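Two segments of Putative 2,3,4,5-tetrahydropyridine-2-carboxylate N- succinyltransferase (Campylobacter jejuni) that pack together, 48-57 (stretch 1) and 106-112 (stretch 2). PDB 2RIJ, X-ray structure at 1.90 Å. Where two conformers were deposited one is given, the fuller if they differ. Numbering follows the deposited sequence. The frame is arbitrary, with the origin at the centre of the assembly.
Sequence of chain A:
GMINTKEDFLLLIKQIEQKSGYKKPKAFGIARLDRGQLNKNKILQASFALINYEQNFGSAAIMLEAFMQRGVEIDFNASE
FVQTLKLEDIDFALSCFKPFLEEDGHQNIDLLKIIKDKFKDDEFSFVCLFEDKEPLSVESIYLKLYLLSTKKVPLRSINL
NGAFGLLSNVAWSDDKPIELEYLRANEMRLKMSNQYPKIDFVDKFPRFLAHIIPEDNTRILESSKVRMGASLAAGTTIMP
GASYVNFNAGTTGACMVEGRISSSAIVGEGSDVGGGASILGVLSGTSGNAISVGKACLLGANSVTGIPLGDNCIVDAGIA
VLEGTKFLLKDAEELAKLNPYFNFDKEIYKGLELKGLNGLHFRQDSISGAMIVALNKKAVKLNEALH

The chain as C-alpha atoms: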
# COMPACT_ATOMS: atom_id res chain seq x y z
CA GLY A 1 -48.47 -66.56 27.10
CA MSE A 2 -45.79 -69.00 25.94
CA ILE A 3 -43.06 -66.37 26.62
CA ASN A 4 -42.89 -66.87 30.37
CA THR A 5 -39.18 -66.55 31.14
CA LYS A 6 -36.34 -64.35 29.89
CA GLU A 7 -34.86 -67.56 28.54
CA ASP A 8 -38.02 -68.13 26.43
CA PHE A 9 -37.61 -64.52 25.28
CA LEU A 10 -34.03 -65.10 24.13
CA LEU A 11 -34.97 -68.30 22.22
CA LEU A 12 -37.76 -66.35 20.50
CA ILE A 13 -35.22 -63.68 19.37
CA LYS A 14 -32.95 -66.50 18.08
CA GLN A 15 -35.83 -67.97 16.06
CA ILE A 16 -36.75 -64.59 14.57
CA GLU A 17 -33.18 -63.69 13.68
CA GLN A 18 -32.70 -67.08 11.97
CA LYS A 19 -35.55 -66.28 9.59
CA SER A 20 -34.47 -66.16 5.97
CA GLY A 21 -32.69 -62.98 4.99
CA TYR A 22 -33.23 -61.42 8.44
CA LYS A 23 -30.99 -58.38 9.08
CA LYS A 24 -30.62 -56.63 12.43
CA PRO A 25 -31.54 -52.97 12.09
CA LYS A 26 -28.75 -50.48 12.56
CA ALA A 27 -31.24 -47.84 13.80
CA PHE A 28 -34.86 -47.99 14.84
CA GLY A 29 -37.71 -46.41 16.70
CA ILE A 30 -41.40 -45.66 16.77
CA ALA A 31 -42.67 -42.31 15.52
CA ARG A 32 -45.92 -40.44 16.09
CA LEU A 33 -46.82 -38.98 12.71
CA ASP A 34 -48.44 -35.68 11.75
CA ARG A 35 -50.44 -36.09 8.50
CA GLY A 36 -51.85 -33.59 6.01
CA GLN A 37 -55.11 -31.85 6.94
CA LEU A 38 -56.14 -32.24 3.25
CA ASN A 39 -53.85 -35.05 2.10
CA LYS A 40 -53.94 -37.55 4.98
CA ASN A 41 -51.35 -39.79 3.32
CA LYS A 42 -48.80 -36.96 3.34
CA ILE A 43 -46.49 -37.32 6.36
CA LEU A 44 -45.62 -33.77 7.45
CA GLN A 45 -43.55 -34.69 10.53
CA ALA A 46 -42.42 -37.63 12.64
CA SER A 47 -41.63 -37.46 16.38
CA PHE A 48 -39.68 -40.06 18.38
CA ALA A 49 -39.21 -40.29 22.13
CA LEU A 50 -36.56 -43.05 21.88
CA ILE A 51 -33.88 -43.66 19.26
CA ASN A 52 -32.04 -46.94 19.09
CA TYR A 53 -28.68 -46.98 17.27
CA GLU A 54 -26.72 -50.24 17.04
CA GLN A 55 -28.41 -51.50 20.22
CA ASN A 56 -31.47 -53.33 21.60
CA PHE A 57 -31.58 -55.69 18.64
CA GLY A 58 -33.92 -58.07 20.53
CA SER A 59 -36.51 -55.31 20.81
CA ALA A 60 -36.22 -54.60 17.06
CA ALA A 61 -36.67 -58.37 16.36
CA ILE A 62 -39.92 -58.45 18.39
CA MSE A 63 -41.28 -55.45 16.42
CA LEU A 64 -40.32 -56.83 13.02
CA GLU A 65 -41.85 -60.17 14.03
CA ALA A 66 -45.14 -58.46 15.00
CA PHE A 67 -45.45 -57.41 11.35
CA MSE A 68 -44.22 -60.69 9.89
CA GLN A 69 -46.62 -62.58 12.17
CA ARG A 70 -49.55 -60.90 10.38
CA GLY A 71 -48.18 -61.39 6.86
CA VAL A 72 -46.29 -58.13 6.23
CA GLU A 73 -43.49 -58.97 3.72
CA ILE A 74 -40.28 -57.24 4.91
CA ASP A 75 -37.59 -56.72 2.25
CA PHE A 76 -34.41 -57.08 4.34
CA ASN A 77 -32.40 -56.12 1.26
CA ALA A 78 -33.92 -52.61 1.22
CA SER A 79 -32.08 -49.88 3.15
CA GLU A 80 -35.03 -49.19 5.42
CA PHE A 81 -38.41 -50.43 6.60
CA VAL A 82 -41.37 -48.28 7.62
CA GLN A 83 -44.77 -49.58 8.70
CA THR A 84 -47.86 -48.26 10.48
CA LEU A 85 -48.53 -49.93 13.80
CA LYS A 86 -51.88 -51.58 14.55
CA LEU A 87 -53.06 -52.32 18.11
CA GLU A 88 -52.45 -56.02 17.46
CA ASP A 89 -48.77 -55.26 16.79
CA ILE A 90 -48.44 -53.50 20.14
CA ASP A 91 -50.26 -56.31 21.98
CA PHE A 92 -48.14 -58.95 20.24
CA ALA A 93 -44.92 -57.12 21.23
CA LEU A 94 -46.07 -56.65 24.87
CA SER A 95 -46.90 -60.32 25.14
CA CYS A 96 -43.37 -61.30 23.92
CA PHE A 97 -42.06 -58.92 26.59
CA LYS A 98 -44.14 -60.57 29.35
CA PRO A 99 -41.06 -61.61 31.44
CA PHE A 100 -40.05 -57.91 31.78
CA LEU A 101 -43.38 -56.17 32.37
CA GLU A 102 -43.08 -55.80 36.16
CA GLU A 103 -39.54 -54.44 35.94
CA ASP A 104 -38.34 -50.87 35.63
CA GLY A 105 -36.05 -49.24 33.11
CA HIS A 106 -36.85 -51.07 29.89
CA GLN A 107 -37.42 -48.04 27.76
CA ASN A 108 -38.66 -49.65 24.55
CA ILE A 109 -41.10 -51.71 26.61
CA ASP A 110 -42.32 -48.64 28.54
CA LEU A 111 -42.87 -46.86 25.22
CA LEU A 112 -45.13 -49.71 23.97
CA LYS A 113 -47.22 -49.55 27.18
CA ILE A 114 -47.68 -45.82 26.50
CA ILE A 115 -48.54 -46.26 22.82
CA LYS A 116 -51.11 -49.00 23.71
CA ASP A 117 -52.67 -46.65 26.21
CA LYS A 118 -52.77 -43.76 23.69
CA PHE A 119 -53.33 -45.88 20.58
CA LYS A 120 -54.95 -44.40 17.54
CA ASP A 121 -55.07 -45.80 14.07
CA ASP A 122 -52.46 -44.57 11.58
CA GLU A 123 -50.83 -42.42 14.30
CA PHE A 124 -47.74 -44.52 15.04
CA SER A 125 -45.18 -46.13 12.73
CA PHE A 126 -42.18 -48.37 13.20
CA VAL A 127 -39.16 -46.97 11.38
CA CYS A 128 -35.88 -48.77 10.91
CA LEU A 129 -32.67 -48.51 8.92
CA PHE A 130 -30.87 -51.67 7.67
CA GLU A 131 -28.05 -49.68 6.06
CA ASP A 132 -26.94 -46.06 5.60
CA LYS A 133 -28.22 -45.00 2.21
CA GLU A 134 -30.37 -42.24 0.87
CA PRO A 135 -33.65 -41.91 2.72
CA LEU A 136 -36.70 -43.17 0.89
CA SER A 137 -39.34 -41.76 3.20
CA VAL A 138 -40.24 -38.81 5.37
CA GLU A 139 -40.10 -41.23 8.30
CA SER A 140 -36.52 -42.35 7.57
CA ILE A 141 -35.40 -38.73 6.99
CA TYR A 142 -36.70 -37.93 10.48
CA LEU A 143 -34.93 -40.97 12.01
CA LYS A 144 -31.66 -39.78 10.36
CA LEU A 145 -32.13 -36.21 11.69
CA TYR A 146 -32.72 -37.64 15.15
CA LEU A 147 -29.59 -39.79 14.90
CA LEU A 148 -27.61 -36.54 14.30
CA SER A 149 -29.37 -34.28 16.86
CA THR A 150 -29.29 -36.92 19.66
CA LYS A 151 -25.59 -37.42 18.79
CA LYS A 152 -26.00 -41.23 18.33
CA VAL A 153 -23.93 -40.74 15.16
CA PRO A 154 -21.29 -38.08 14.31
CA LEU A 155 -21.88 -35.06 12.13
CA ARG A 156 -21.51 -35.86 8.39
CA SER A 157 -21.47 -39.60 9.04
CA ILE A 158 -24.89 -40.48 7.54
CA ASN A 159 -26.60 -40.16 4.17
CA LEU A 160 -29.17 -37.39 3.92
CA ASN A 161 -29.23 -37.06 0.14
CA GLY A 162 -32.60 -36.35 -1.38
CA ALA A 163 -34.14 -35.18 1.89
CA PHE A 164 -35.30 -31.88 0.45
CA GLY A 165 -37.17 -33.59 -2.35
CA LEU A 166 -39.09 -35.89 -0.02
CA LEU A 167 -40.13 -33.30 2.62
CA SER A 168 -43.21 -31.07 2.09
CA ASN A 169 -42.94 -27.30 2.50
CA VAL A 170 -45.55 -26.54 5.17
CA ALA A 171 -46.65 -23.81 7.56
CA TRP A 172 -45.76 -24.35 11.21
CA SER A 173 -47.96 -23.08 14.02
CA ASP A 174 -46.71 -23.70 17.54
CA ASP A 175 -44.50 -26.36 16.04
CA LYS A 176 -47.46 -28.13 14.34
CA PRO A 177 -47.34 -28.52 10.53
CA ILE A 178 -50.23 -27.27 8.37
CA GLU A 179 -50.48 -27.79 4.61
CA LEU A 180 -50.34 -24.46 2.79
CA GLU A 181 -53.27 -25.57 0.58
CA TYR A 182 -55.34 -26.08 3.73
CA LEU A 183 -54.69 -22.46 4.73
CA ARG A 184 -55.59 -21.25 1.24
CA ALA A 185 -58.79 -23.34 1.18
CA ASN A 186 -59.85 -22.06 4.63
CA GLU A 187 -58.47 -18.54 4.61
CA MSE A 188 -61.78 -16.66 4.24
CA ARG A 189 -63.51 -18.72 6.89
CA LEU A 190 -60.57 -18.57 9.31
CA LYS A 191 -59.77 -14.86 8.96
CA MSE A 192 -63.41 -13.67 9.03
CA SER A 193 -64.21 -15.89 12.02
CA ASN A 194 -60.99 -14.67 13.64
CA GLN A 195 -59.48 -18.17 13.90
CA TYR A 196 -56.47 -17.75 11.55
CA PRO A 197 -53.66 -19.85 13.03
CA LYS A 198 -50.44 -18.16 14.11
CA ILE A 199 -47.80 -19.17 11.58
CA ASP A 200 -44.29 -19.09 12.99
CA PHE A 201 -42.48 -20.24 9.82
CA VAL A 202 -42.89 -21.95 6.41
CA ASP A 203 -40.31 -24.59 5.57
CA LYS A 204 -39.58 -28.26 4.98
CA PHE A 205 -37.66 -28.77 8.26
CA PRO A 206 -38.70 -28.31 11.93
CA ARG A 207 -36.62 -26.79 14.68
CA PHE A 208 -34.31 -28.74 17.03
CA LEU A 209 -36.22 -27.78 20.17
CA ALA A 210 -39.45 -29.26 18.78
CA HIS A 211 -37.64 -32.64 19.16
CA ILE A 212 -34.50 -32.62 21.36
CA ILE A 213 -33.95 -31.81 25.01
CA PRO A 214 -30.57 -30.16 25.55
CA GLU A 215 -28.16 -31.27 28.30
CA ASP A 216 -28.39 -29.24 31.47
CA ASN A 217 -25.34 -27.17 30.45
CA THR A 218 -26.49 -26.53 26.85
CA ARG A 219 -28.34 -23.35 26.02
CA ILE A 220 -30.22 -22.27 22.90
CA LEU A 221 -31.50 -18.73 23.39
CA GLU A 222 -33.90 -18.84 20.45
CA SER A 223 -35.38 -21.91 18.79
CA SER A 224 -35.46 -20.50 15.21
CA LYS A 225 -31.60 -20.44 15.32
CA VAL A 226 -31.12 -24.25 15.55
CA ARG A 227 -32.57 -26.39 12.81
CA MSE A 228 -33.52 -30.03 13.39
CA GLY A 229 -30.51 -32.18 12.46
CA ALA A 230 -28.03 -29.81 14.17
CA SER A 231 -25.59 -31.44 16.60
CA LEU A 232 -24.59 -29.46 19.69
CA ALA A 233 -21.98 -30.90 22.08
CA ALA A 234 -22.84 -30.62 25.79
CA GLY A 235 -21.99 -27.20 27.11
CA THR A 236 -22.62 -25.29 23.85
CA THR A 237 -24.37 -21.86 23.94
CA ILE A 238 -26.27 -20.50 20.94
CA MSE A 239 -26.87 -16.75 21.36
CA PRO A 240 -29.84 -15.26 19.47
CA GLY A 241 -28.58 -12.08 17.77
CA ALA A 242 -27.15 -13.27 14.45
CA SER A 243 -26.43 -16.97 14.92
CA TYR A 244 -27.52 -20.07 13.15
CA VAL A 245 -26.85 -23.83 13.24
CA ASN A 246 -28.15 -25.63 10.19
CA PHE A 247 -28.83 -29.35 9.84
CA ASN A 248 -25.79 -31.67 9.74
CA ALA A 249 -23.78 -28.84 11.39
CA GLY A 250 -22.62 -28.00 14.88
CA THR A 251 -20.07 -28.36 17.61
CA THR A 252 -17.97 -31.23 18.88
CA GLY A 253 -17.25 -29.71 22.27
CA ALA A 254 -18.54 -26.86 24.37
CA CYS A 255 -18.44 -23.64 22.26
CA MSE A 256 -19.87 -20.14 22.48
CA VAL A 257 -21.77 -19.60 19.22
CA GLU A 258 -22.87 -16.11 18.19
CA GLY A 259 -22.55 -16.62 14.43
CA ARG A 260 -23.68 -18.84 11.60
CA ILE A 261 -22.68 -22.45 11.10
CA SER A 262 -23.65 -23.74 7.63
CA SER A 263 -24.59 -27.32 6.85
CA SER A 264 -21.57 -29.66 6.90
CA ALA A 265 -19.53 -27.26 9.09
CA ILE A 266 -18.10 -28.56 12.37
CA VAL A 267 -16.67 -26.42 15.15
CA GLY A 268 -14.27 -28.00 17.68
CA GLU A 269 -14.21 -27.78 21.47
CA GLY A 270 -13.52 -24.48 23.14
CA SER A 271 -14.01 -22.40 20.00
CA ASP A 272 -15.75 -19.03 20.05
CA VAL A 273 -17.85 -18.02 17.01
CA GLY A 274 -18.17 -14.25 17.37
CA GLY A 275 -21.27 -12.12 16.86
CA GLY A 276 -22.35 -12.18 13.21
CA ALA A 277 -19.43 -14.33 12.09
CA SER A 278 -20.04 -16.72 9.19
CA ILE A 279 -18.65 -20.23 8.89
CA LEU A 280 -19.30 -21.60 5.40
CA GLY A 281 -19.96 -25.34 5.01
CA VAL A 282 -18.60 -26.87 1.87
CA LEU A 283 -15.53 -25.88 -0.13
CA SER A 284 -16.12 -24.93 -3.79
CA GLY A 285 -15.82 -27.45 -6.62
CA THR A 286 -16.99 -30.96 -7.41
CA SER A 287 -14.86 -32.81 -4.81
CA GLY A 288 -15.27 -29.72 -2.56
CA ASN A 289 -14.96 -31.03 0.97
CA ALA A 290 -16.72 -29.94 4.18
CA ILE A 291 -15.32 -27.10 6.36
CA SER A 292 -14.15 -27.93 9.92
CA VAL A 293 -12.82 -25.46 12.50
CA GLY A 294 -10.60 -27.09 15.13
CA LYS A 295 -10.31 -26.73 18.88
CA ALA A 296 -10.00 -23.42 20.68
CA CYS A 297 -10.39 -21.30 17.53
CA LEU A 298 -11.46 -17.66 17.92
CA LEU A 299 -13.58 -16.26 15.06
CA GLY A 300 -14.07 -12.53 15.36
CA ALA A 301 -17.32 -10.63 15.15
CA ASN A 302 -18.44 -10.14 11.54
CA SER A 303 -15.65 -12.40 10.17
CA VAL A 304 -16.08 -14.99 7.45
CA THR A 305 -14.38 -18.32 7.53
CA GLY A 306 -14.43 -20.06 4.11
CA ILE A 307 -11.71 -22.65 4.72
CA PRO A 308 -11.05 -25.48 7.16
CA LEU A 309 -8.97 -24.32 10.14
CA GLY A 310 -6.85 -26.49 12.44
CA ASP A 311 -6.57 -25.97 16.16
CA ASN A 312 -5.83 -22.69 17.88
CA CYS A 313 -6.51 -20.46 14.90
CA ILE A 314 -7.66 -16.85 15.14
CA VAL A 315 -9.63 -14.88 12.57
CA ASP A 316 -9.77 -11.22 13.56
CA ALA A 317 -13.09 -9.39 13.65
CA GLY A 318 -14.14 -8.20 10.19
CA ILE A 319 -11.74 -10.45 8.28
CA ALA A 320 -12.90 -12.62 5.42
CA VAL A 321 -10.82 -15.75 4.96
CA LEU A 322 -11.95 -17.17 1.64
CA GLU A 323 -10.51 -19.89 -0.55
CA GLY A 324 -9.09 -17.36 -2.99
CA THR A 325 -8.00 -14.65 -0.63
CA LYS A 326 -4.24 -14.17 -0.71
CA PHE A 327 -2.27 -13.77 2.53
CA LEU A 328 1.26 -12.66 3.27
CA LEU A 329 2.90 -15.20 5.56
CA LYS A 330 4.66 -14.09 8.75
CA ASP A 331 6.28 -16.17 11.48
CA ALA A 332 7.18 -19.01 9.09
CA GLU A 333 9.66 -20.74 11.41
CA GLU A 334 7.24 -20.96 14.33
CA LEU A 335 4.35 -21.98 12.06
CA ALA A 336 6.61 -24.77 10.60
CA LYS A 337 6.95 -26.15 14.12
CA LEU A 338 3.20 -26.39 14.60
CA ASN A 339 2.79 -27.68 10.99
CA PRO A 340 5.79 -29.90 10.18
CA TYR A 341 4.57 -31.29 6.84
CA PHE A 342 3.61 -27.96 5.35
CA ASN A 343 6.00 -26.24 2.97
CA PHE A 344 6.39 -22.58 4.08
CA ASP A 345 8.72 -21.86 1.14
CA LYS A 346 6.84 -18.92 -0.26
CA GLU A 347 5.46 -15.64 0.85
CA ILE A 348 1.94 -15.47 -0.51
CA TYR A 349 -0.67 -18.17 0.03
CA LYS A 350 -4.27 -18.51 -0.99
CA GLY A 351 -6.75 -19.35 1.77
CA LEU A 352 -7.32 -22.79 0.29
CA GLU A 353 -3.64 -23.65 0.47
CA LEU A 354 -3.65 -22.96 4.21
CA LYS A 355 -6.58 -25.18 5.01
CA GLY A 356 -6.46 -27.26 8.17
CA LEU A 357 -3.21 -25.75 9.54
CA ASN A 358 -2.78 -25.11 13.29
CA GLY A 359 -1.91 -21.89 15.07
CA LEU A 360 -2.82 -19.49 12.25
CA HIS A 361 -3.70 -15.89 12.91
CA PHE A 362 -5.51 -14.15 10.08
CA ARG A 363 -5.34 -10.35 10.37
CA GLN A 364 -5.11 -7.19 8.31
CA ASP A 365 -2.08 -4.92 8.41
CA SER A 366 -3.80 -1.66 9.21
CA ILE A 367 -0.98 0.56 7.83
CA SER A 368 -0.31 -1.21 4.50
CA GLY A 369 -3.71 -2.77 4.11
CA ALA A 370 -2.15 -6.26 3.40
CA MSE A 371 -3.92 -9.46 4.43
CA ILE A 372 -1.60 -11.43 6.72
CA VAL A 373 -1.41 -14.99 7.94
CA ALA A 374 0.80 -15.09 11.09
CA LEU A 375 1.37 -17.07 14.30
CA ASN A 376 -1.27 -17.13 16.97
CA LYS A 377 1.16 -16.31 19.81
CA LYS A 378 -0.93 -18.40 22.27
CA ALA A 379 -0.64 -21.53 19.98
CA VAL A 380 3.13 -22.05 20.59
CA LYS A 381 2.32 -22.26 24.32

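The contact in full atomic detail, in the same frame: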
# COMPACT_ATOMS: atom_id res chain seq x y z
N PHE A 48 -40.11 -38.91 17.63
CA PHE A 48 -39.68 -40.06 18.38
C PHE A 48 -39.37 -39.65 19.80
O PHE A 48 -38.79 -38.59 20.01
CB PHE A 48 -38.39 -40.64 17.77
CG PHE A 48 -38.52 -41.16 16.37
CD1 PHE A 48 -38.42 -40.31 15.29
CD2 PHE A 48 -38.61 -42.52 16.14
CE1 PHE A 48 -38.46 -40.75 13.99
CE2 PHE A 48 -38.67 -43.00 14.84
CZ PHE A 48 -38.57 -42.09 13.75
N ALA A 49 -39.65 -40.52 20.76
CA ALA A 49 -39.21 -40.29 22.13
C ALA A 49 -38.04 -41.16 22.52
O ALA A 49 -37.48 -40.98 23.60
CB ALA A 49 -40.38 -40.51 23.11
N LEU A 50 -37.67 -42.10 21.63
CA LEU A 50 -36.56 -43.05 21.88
C LEU A 50 -35.96 -43.42 20.54
O LEU A 50 -36.67 -43.79 19.61
CB LEU A 50 -37.05 -44.34 22.54
CG LEU A 50 -37.48 -44.36 24.01
CD1 LEU A 50 -38.17 -45.70 24.34
CD2 LEU A 50 -36.29 -44.08 24.95
N ILE A 51 -34.64 -43.29 20.44
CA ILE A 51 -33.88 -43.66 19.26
C ILE A 51 -32.92 -44.76 19.67
O ILE A 51 -32.18 -44.65 20.66
CB ILE A 51 -33.03 -42.46 18.73
CG1 ILE A 51 -33.90 -41.26 18.47
CG2 ILE A 51 -32.20 -42.84 17.50
CD1 ILE A 51 -34.88 -41.50 17.30
N ASN A 52 -32.93 -45.81 18.87
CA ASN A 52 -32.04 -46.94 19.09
C ASN A 52 -31.03 -46.91 17.95
O ASN A 52 -31.41 -46.81 16.76
CB ASN A 52 -32.83 -48.24 19.08
CG ASN A 52 -33.80 -48.35 20.25
OD1 ASN A 52 -33.41 -48.74 21.34
ND2 ASN A 52 -35.06 -48.04 20.00
N TYR A 53 -29.74 -46.91 18.29
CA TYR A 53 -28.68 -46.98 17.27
C TYR A 53 -27.73 -48.10 17.65
O TYR A 53 -27.12 -48.04 18.69
CB TYR A 53 -27.90 -45.67 17.15
CG TYR A 53 -26.83 -45.76 16.10
CD1 TYR A 53 -27.16 -45.83 14.75
CD2 TYR A 53 -25.50 -45.83 16.45
CE1 TYR A 53 -26.19 -45.94 13.79
CE2 TYR A 53 -24.51 -45.97 15.47
CZ TYR A 53 -24.88 -46.03 14.16
OH TYR A 53 -23.95 -46.17 13.20
N GLU A 54 -27.64 -49.12 16.82
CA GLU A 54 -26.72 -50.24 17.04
C GLU A 54 -26.85 -50.83 18.46
O GLU A 54 -25.87 -51.09 19.16
CB GLU A 54 -25.27 -49.87 16.65
CG GLU A 54 -25.10 -49.52 15.15
CD GLU A 54 -25.06 -50.75 14.25
OE1 GLU A 54 -25.32 -51.87 14.74
OE2 GLU A 54 -24.76 -50.61 13.04
N GLN A 55 -28.10 -51.08 18.87
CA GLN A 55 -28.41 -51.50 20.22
C GLN A 55 -29.82 -52.06 20.26
O GLN A 55 -30.61 -51.79 19.35
CB GLN A 55 -28.34 -50.30 21.18
CG GLN A 55 -29.40 -49.27 20.93
CD GLN A 55 -29.16 -48.00 21.65
OE1 GLN A 55 -29.36 -46.89 21.11
NE2 GLN A 55 -28.72 -48.13 22.90
N ASN A 56 -30.12 -52.84 21.32
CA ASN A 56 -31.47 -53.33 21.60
C ASN A 56 -32.03 -54.08 20.42
O ASN A 56 -33.19 -53.92 20.05
CB ASN A 56 -32.41 -52.18 22.01
CG ASN A 56 -31.91 -51.44 23.22
OD1 ASN A 56 -31.35 -52.04 24.09
ND2 ASN A 56 -32.09 -50.13 23.26
N PHE A 57 -31.21 -54.97 19.86
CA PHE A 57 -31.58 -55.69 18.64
C PHE A 57 -32.74 -56.67 18.91
O PHE A 57 -33.54 -56.90 18.03
CB PHE A 57 -30.40 -56.42 18.04
CG PHE A 57 -29.26 -55.54 17.65
CD1 PHE A 57 -29.33 -54.72 16.53
CD2 PHE A 57 -28.09 -55.52 18.40
CE1 PHE A 57 -28.29 -53.91 16.17
CE2 PHE A 57 -27.03 -54.70 18.03
CZ PHE A 57 -27.13 -53.91 16.91
N HIS A 106 -36.91 -50.50 31.22
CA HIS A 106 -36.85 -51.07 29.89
C HIS A 106 -37.58 -50.08 29.00
O HIS A 106 -38.81 -50.08 28.91
CB HIS A 106 -37.53 -52.43 29.85
CG HIS A 106 -36.95 -53.43 30.77
ND1 HIS A 106 -35.74 -54.05 30.54
CD2 HIS A 106 -37.42 -53.95 31.93
CE1 HIS A 106 -35.49 -54.89 31.52
NE2 HIS A 106 -36.50 -54.85 32.38
N GLN A 107 -36.84 -49.22 28.34
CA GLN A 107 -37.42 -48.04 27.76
C GLN A 107 -38.30 -48.31 26.55
O GLN A 107 -39.32 -47.67 26.37
CB GLN A 107 -36.31 -47.09 27.37
CG GLN A 107 -35.61 -46.45 28.57
CD GLN A 107 -34.86 -45.24 28.14
OE1 GLN A 107 -33.81 -45.35 27.48
NE2 GLN A 107 -35.41 -44.06 28.45
N ASN A 108 -37.89 -49.25 25.71
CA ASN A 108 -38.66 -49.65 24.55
C ASN A 108 -39.96 -50.30 25.01
O ASN A 108 -40.99 -50.11 24.37
CB ASN A 108 -37.88 -50.59 23.64
CG ASN A 108 -36.77 -49.89 22.87
OD1 ASN A 108 -37.02 -48.98 22.07
ND2 ASN A 108 -35.54 -50.32 23.09
N ILE A 109 -39.90 -51.04 26.11
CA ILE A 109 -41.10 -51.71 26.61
C ILE A 109 -42.03 -50.66 27.20
O ILE A 109 -43.21 -50.65 26.89
CB ILE A 109 -40.81 -52.80 27.66
CG1 ILE A 109 -39.68 -53.73 27.17
CG2 ILE A 109 -42.10 -53.60 27.92
CD1 ILE A 109 -39.51 -55.07 28.00
N ASP A 110 -41.50 -49.74 28.01
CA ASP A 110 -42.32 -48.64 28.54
C ASP A 110 -43.03 -47.84 27.44
O ASP A 110 -44.14 -47.37 27.61
CB ASP A 110 -41.47 -47.65 29.35
CG ASP A 110 -40.81 -48.29 30.59
OD1 ASP A 110 -41.34 -49.27 31.14
OD2 ASP A 110 -39.72 -47.80 30.98
N LEU A 111 -42.33 -47.62 26.33
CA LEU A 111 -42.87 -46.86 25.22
C LEU A 111 -44.10 -47.58 24.66
O LEU A 111 -45.13 -46.96 24.40
CB LEU A 111 -41.80 -46.64 24.11
CG LEU A 111 -42.33 -45.80 22.92
CD1 LEU A 111 -42.46 -44.32 23.36
CD2 LEU A 111 -41.41 -45.94 21.72
N LEU A 112 -43.99 -48.90 24.46
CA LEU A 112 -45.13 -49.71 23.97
C LEU A 112 -46.35 -49.64 24.92
O LEU A 112 -47.48 -49.52 24.47
CB LEU A 112 -44.71 -51.17 23.78
CG LEU A 112 -43.79 -51.44 22.58
CD1 LEU A 112 -43.23 -52.81 22.69
CD2 LEU A 112 -44.49 -51.27 21.22

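The contact is small, burying 312 Å² over both sides, and three residues account for most of it: L50, N108 and L111. L50 and N108 have the nearest CA atoms across the two stretches, 7.4 Å apart.

L50 contributes the most, with 106 Å² covered. Its CA-to-CB bond points toward the helix that begins at Q107, and chi angles of -73° (m) and 169° (t) extend the side chain onto the first turn. L50 CD1 lies 3.1 Å from Q107 O, a tight approach, and 3.8 Å from N108 N. That carbonyl needs no partner from L50, because L111 N donates to Q107 O at 3.0 Å within the helix; an apolar methyl can therefore pack against the turn without stranding it. L50 CD2 lies 3.6 Å from Q107 NE2.

One turn on, the CA-to-CB bond of L111 also points toward stretch 1. Its CB sits 3.8 Å from L50 CD1, and its CD1 reaches 4.3 Å from A49 CB. These are apolar contacts, in keeping with a leucine that is buried in the assembly, and A49, with its small side chain, adds a modest 19 Å².

N108 supplies the polar half. Its CA-to-CB bond runs sideways, but the end of the side chain comes nearer and pairs with N52 through two hydrogen bonds: N108 ND2 to N52 OD1 (3.2 Å, 168° at the hydrogen) and N52 ND2 to N108 OD1 (3.0 Å, 159°). A carboxamide suits each position because it offers a donor and an acceptor side by side, and the near-linear angles show the two groups well aligned. N52 OD1 also accepts from N56 ND2 at 2.7 Å and 174°, so two amides converge on one oxygen. This brings N56 ND2 within 3.5 Å of N108 ND2, but both are donors and no bond joins them.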